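Local structure of peptidyl tryptophan dihydroxylase (Pseudomonas putida, 7CTQ) at residues Arg91-Phe94 with Asp95-Leu98; Arg99-Leu102 with Gln103-Gly106. The protein is an FAD-dependent monooxygenase that dihydroxylates a peptidyl tryptophan, a step essential for biogenesis of the tryptophylquinone cofactor of quinohemoprotein amine dehydrogenase. One frame throughout, in Å; residues are numbered along the deposited sequence.

Interaction 1. Residues Arg91-Phe94 with Asp95-Leu98. With FAD (flavin-adenine dinucleotide), chain C.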
loop_
_atom_site.group_PDB
_atom_site.type_symbol
_atom_site.label_atom_id
_atom_site.label_comp_id
_atom_site.label_asym_id
_atom_site.label_seq_id
_atom_site.Cartn_x
_atom_site.Cartn_y
_atom_site.Cartn_z
ATOM N N ARG A 91 -14.959 -5.627 -3.089
ATOM C CA ARG A 91 -13.814 -6.512 -3.257
ATOM C C ARG A 91 -14.209 -7.881 -3.785
ATOM O O ARG A 91 -13.376 -8.556 -4.401
ATOM C CB ARG A 91 -13.071 -6.654 -1.928
ATOM C CG ARG A 91 -12.430 -5.357 -1.457
ATOM C CD ARG A 91 -11.478 -4.824 -2.512
ATOM N NE ARG A 91 -10.465 -5.811 -2.871
ATOM C CZ ARG A 91 -9.250 -5.856 -2.333
ATOM N NH1 ARG A 91 -8.901 -4.960 -1.419
ATOM N NH2 ARG A 91 -8.383 -6.790 -2.709
ATOM N N GLN A 92 -15.454 -8.306 -3.558
ATOM C CA GLN A 92 -15.944 -9.533 -4.180
ATOM C C GLN A 92 -15.891 -9.423 -5.700
ATOM O O GLN A 92 -15.235 -10.228 -6.373
ATOM C CB GLN A 92 -17.369 -9.833 -3.710
ATOM C CG GLN A 92 -17.602 -9.664 -2.214
ATOM C CD GLN A 92 -19.082 -9.631 -1.858
ATOM O OE1 GLN A 92 -19.600 -8.610 -1.398
ATOM N NE2 GLN A 92 -19.769 -10.748 -2.075
ATOM N N ARG A 93 -16.586 -8.420 -6.258
ATOM C CA ARG A 93 -16.503 -8.162 -7.694
ATOM C C ARG A 93 -15.064 -7.924 -8.124
ATOM O O ARG A 93 -14.612 -8.480 -9.132
ATOM C CB ARG A 93 -17.358 -6.954 -8.084
ATOM C CG ARG A 93 -18.742 -7.245 -8.678
ATOM C CD ARG A 93 -19.576 -8.006 -7.667
ATOM N NE ARG A 93 -21.017 -7.827 -7.789
ATOM C CZ ARG A 93 -21.897 -8.818 -7.716
ATOM N NH1 ARG A 93 -21.486 -10.067 -7.529
ATOM N NH2 ARG A 93 -23.190 -8.559 -7.826
ATOM N N PHE A 94 -14.326 -7.119 -7.355
ATOM C CA PHE A 94 -12.990 -6.683 -7.754
ATOM C C PHE A 94 -12.042 -7.863 -7.951
ATOM O O PHE A 94 -11.444 -8.025 -9.021
ATOM C CB PHE A 94 -12.442 -5.717 -6.705
ATOM C CG PHE A 94 -11.251 -4.938 -7.161
ATOM C CD1 PHE A 94 -11.334 -4.089 -8.253
ATOM C CD2 PHE A 94 -10.046 -5.043 -6.492
ATOM C CE1 PHE A 94 -10.234 -3.360 -8.668
ATOM C CE2 PHE A 94 -8.940 -4.318 -6.904
ATOM C CZ PHE A 94 -9.036 -3.477 -7.991
ATOM N N ASP A 95 -11.886 -8.696 -6.919
ATOM C CA ASP A 95 -10.894 -9.769 -6.984
ATOM C C ASP A 95 -11.265 -10.803 -8.039
ATOM O O ASP A 95 -10.394 -11.297 -8.766
ATOM C CB ASP A 95 -10.728 -10.429 -5.613
ATOM C CG ASP A 95 -10.545 -9.414 -4.492
ATOM O OD1 ASP A 95 -9.996 -8.322 -4.762
ATOM O OD2 ASP A 95 -10.951 -9.705 -3.347
ATOM N N ARG A 96 -12.550 -11.152 -8.131
ATOM C CA ARG A 96 -12.999 -12.017 -9.216
ATOM C C ARG A 96 -12.741 -11.367 -10.567
ATOM O O ARG A 96 -12.410 -12.047 -11.543
ATOM C CB ARG A 96 -14.482 -12.353 -9.046
ATOM C CG ARG A 96 -14.786 -13.432 -8.007
ATOM C CD ARG A 96 -16.251 -13.885 -8.086
ATOM N NE ARG A 96 -17.135 -13.116 -7.207
ATOM C CZ ARG A 96 -18.079 -12.277 -7.632
ATOM N NH1 ARG A 96 -18.272 -12.089 -8.932
ATOM N NH2 ARG A 96 -18.834 -11.622 -6.755
ATOM N N ALA A 97 -12.848 -10.047 -10.635
ATOM C CA ALA A 97 -12.603 -9.367 -11.895
ATOM C C ALA A 97 -11.119 -9.217 -12.215
ATOM O O ALA A 97 -10.762 -9.101 -13.392
ATOM C CB ALA A 97 -13.258 -7.993 -11.853
ATOM N N LEU A 98 -10.249 -9.188 -11.194
ATOM C CA LEU A 98 -8.813 -9.082 -11.436
ATOM C C LEU A 98 -8.300 -10.239 -12.280
ATOM O O LEU A 98 -7.356 -10.068 -13.060
ATOM C CB LEU A 98 -8.051 -9.020 -10.112
ATOM C CG LEU A 98 -8.032 -7.681 -9.361
ATOM C CD1 LEU A 98 -7.346 -7.810 -7.999
ATOM C CD2 LEU A 98 -7.376 -6.584 -10.195
HETATM P PA FAD C . -4.954 -8.508 -0.975
HETATM O O1A FAD C . -5.804 -7.518 -1.670
HETATM O O2A FAD C . -5.447 -8.850 0.424
HETATM O O5B FAD C . -4.758 -9.746 -1.906
HETATM C C5B FAD C . -4.330 -11.020 -1.385
HETATM C C4B FAD C . -4.954 -12.073 -2.262
HETATM O O4B FAD C . -4.380 -13.360 -1.937
HETATM C C3B FAD C . -6.473 -12.231 -2.137
HETATM O O3B FAD C . -7.049 -12.480 -3.417
HETATM C C2B FAD C . -6.618 -13.418 -1.177
HETATM O O2B FAD C . -7.810 -14.173 -1.388
HETATM C C1B FAD C . -5.408 -14.260 -1.583
HETATM N N9A FAD C . -4.896 -15.198 -0.595
HETATM C C8A FAD C . -4.782 -15.048 0.758
HETATM N N7A FAD C . -4.265 -16.079 1.381
HETATM C C5A FAD C . -4.053 -16.988 0.361
HETATM C C6A FAD C . -3.543 -18.303 0.346
HETATM N N6A FAD C . -3.135 -18.954 1.434
HETATM N N1A FAD C . -3.455 -18.940 -0.851
HETATM C C2A FAD C . -3.861 -18.296 -1.949
HETATM N N3A FAD C . -4.360 -17.059 -2.049
HETATM C C4A FAD C . -4.429 -16.454 -0.859
HETATM N N1 FAD C . -7.860 0.043 0.946
HETATM C C2 FAD C . -8.530 1.000 0.235
HETATM O O2 FAD C . -8.108 1.422 -0.843
HETATM N N3 FAD C . -9.716 1.509 0.721
HETATM C C4 FAD C . -10.336 1.142 1.897
HETATM O O4 FAD C . -11.404 1.658 2.221
HETATM C C4X FAD C . -9.621 0.128 2.648
HETATM N N5 FAD C . -10.135 -0.273 3.780
HETATM C C5X FAD C . -9.451 -1.241 4.499
HETATM C C6 FAD C . -9.981 -1.676 5.714
HETATM C C7 FAD C . -9.325 -2.634 6.481
HETATM C C7M FAD C . -9.927 -3.083 7.786
HETATM C C8 FAD C . -8.109 -3.169 6.027
HETATM C C8M FAD C . -7.377 -4.214 6.827
HETATM C C9 FAD C . -7.580 -2.742 4.813
HETATM C C9A FAD C . -8.236 -1.782 4.053
HETATM N N10 FAD C . -7.726 -1.334 2.816
HETATM C C10 FAD C . -8.387 -0.363 2.092
HETATM C "C1'" FAD C . -6.439 -1.830 2.326
HETATM C "C2'" FAD C . -6.546 -2.826 1.182
HETATM O "O2'" FAD C . -7.461 -3.877 1.490
HETATM C "C3'" FAD C . -5.157 -3.408 0.929
HETATM O "O3'" FAD C . -4.237 -2.324 0.887
HETATM C "C4'" FAD C . -4.999 -4.215 -0.355
HETATM O "O4'" FAD C . -6.126 -5.069 -0.576
HETATM C "C5'" FAD C . -3.725 -5.027 -0.325
HETATM O "O5'" FAD C . -3.522 -5.607 -1.622
HETATM P P FAD C . -2.737 -6.942 -1.790
HETATM O O1P FAD C . -1.326 -6.703 -1.230
HETATM O O2P FAD C . -2.827 -7.434 -3.192
HETATM O O3P FAD C . -3.485 -7.931 -0.799
#
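Asp95 OD1 takes two hydrogen bonds from one side chain a helical turn earlier: Arg91 NH2 lies 3.0 Å from it and Arg91 NE 3.2 Å. Both nitrogens meet the syn side of this single oxygen, coming from opposite faces of the carboxylate, and OD1 lies in the guanidinium plane. NE and NH2 grip side-on, both to the one oxygen; the guanidinium and carboxylate planes stand 85° apart. Arg91 reaches the FAD because its chain bends at chi2 and chi3 (-57° and -56°). Arg91 NH1 donates an almost straight bond to the ribityl O4' of the FAD at 2.9 Å, while NH2 also donates to the phosphate oxygen O1A. Glu44 adds a second salt bridge at NH1, so acidic groups and cofactor together fix the rotation of the guanidinium. Replacing Arg91 by an alanine is likely to leave the FAD diphosphate and Asp95 without their shared positive partner.

Farther along the helix, Leu98 sits over one face of the Phe94 ring, offset toward its rim, its CD1 4.0 Å from Phe94 CE2. Phe94 also rests on Pro15 of helix 15-27. On the outer side, Arg93 and Arg96 run side by side, with Arg93 NH1 3.2 Å from Arg96 NH2, a like-charge approach that is probably unfavourable. The Arg96 guanidinium lays one face over Gln92 O. Backbone bonds carry the helix onward, Ala97 N to Arg93 O (2.8 Å) and Leu98 N to Phe94 O (2.7 Å), whereas that from Arg96 N to Gln92 O is weak. Asp90 accepts from Gln92 N and Arg93 N at the helix start. An arginine in the first helical turn, steadied by an aspartate one turn on and bound to the cofactor's phosphate, here forms part of the FAD pocket of a Rossmann-type flavoprotein monooxygenase.

Interaction 2. Residues Arg99-Leu102 with Gln103-Gly106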
loop_
_atom_site.group_PDB
_atom_site.type_symbol
_atom_site.label_atom_id
_atom_site.label_comp_id
_atom_site.label_asym_id
_atom_site.label_seq_id
_atom_site.Cartn_x
_atom_site.Cartn_y
_atom_site.Cartn_z
ATOM N N ARG A 99 -8.911 -11.417 -12.151
ATOM C CA ARG A 99 -8.415 -12.579 -12.881
ATOM C C ARG A 99 -8.596 -12.416 -14.387
ATOM O O ARG A 99 -7.792 -12.944 -15.163
ATOM C CB ARG A 99 -9.120 -13.844 -12.391
ATOM C CG ARG A 99 -9.686 -13.739 -10.983
ATOM C CD ARG A 99 -8.596 -13.497 -9.959
ATOM N NE ARG A 99 -8.191 -14.738 -9.307
ATOM C CZ ARG A 99 -8.890 -15.340 -8.348
ATOM N NH1 ARG A 99 -10.032 -14.810 -7.926
ATOM N NH2 ARG A 99 -8.448 -16.470 -7.808
ATOM N N ASP A 100 -9.640 -11.696 -14.818
ATOM C CA ASP A 100 -9.851 -11.456 -16.246
ATOM C C ASP A 100 -8.711 -10.638 -16.833
ATOM O O ASP A 100 -8.184 -10.960 -17.907
ATOM C CB ASP A 100 -11.184 -10.736 -16.483
ATOM C CG ASP A 100 -12.369 -11.471 -15.886
ATOM O OD1 ASP A 100 -12.186 -12.626 -15.438
ATOM O OD2 ASP A 100 -13.480 -10.888 -15.847
ATOM N N ASP A 101 -8.322 -9.565 -16.141
ATOM C CA ASP A 101 -7.233 -8.724 -16.626
ATOM C C ASP A 101 -5.922 -9.491 -16.687
ATOM O O ASP A 101 -5.091 -9.230 -17.563
ATOM C CB ASP A 101 -7.091 -7.492 -15.739
ATOM C CG ASP A 101 -8.394 -6.734 -15.589
ATOM O OD1 ASP A 101 -9.422 -7.381 -15.290
ATOM O OD2 ASP A 101 -8.391 -5.496 -15.778
ATOM N N LEU A 102 -5.723 -10.442 -15.777
ATOM C CA LEU A 102 -4.512 -11.252 -15.821
ATOM C C LEU A 102 -4.514 -12.174 -17.039
ATOM O O LEU A 102 -3.542 -12.207 -17.809
ATOM C CB LEU A 102 -4.371 -12.041 -14.519
ATOM C CG LEU A 102 -4.062 -11.176 -13.286
ATOM C CD1 LEU A 102 -4.387 -11.909 -11.985
ATOM C CD2 LEU A 102 -2.604 -10.708 -13.295
ATOM N N GLN A 103 -5.609 -12.915 -17.244
ATOM C CA GLN A 103 -5.691 -13.789 -18.410
ATOM C C GLN A 103 -5.620 -12.982 -19.698
ATOM O O GLN A 103 -5.002 -13.413 -20.677
ATOM C CB GLN A 103 -6.963 -14.632 -18.355
ATOM C CG GLN A 103 -6.744 -15.999 -17.716
ATOM C CD GLN A 103 -8.033 -16.769 -17.465
ATOM O OE1 GLN A 103 -9.055 -16.192 -17.090
ATOM N NE2 GLN A 103 -7.985 -18.084 -17.668
ATOM N N ARG A 104 -6.207 -11.784 -19.703
ATOM C CA ARG A 104 -6.070 -10.907 -20.861
ATOM C C ARG A 104 -4.607 -10.565 -21.125
ATOM O O ARG A 104 -4.184 -10.461 -22.283
ATOM C CB ARG A 104 -6.894 -9.638 -20.647
ATOM C CG ARG A 104 -7.158 -8.837 -21.913
ATOM C CD ARG A 104 -8.594 -8.323 -21.968
ATOM N NE ARG A 104 -9.018 -7.726 -20.705
ATOM C CZ ARG A 104 -9.886 -8.285 -19.866
ATOM N NH1 ARG A 104 -10.436 -9.458 -20.160
ATOM N NH2 ARG A 104 -10.209 -7.671 -18.733
ATOM N N ALA A 105 -3.813 -10.406 -20.069
ATOM C CA ALA A 105 -2.405 -10.064 -20.227
ATOM C C ALA A 105 -1.524 -11.280 -20.485
ATOM O O ALA A 105 -0.300 -11.131 -20.587
ATOM C CB ALA A 105 -1.902 -9.320 -18.988
ATOM N N GLY A 106 -2.104 -12.469 -20.591
ATOM C CA GLY A 106 -1.302 -13.656 -20.800
ATOM C C GLY A 106 -0.733 -14.252 -19.534
ATOM O O GLY A 106 0.394 -14.764 -19.546
#
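Asp100 and Asp101 meet Arg104 in the last turns of helix 91-104, which closes at Gly106 in a Schellman motif. Gly106 has a positive phi, at which a beta carbon would collide with the carbonyl oxygen of Ala105.

The backbone bonds come first. Gln103 N donates to Arg99 O at 3.0 Å, and Arg104 N to Asp100 O at 2.8 Å, both fairly straight. The bond from Ala105 N to Asp101 O is more bent, 137° at the hydrogen, with the donor above the carbonyl plane; the same N-H makes a weak second bond to Leu102 O. This sharing marks the tightening of the helix at its end. Gly106 N then turns back to Gln103 O, and Ala105 O receives Arg25 NE from helix 15-27.

In the apolar packing, Leu102 faces inward and rests on Ala18, Ala21 and Ile22 of helix 15-27 and on Val109 of strand 108-119. Leu102 thus joins the helix end to helix 15-27 and to strand 108-119. The chain of Arg99 also packs on Val109.

Among the polar side chains, Arg99 NH1 is held by the carbonyl oxygen of Trp37. The charged contact is looser. Asp101 and Arg104 lie alongside each other, pointing the same way, their flat groups 58° apart. The firmer partner of the carboxylate is Ala62 N, which bonds to OD2. Arg104 comes back over its own helix: CG is anti to the backbone N (chi1 -163°), and bends at chi2 and chi3 fold the chain so that one guanidinium face lies over Asp100 O, offset toward its rim, with Arg104 NH1 3.5 Å from Asp100 O. From there the salt bridge is long, with Arg104 NH2 3.5 Å from Asp101 OD1.

How the interactions relate
Both interactions belong to helix 91-104 and follow one another along it, their centres about 13 Å apart. Interaction 1 forms the start, where buried Arg91 turns its charge onto the FAD and close, paired bonds hold it. Interaction 2 forms the end, farther from the chain centre and more exposed: its salt bridge is long, and Gly106 breaks the helix. Each nevertheless sets one apolar face against helix 15-27, through Phe94 in 91-98 and Leu102 in 99-106. Polar chemistry thus moves from cofactor binding at the first turn to a long ion pair between buried Asp101 and exposed Arg104 and helix termination at the last, with strand 108-119 following the exit.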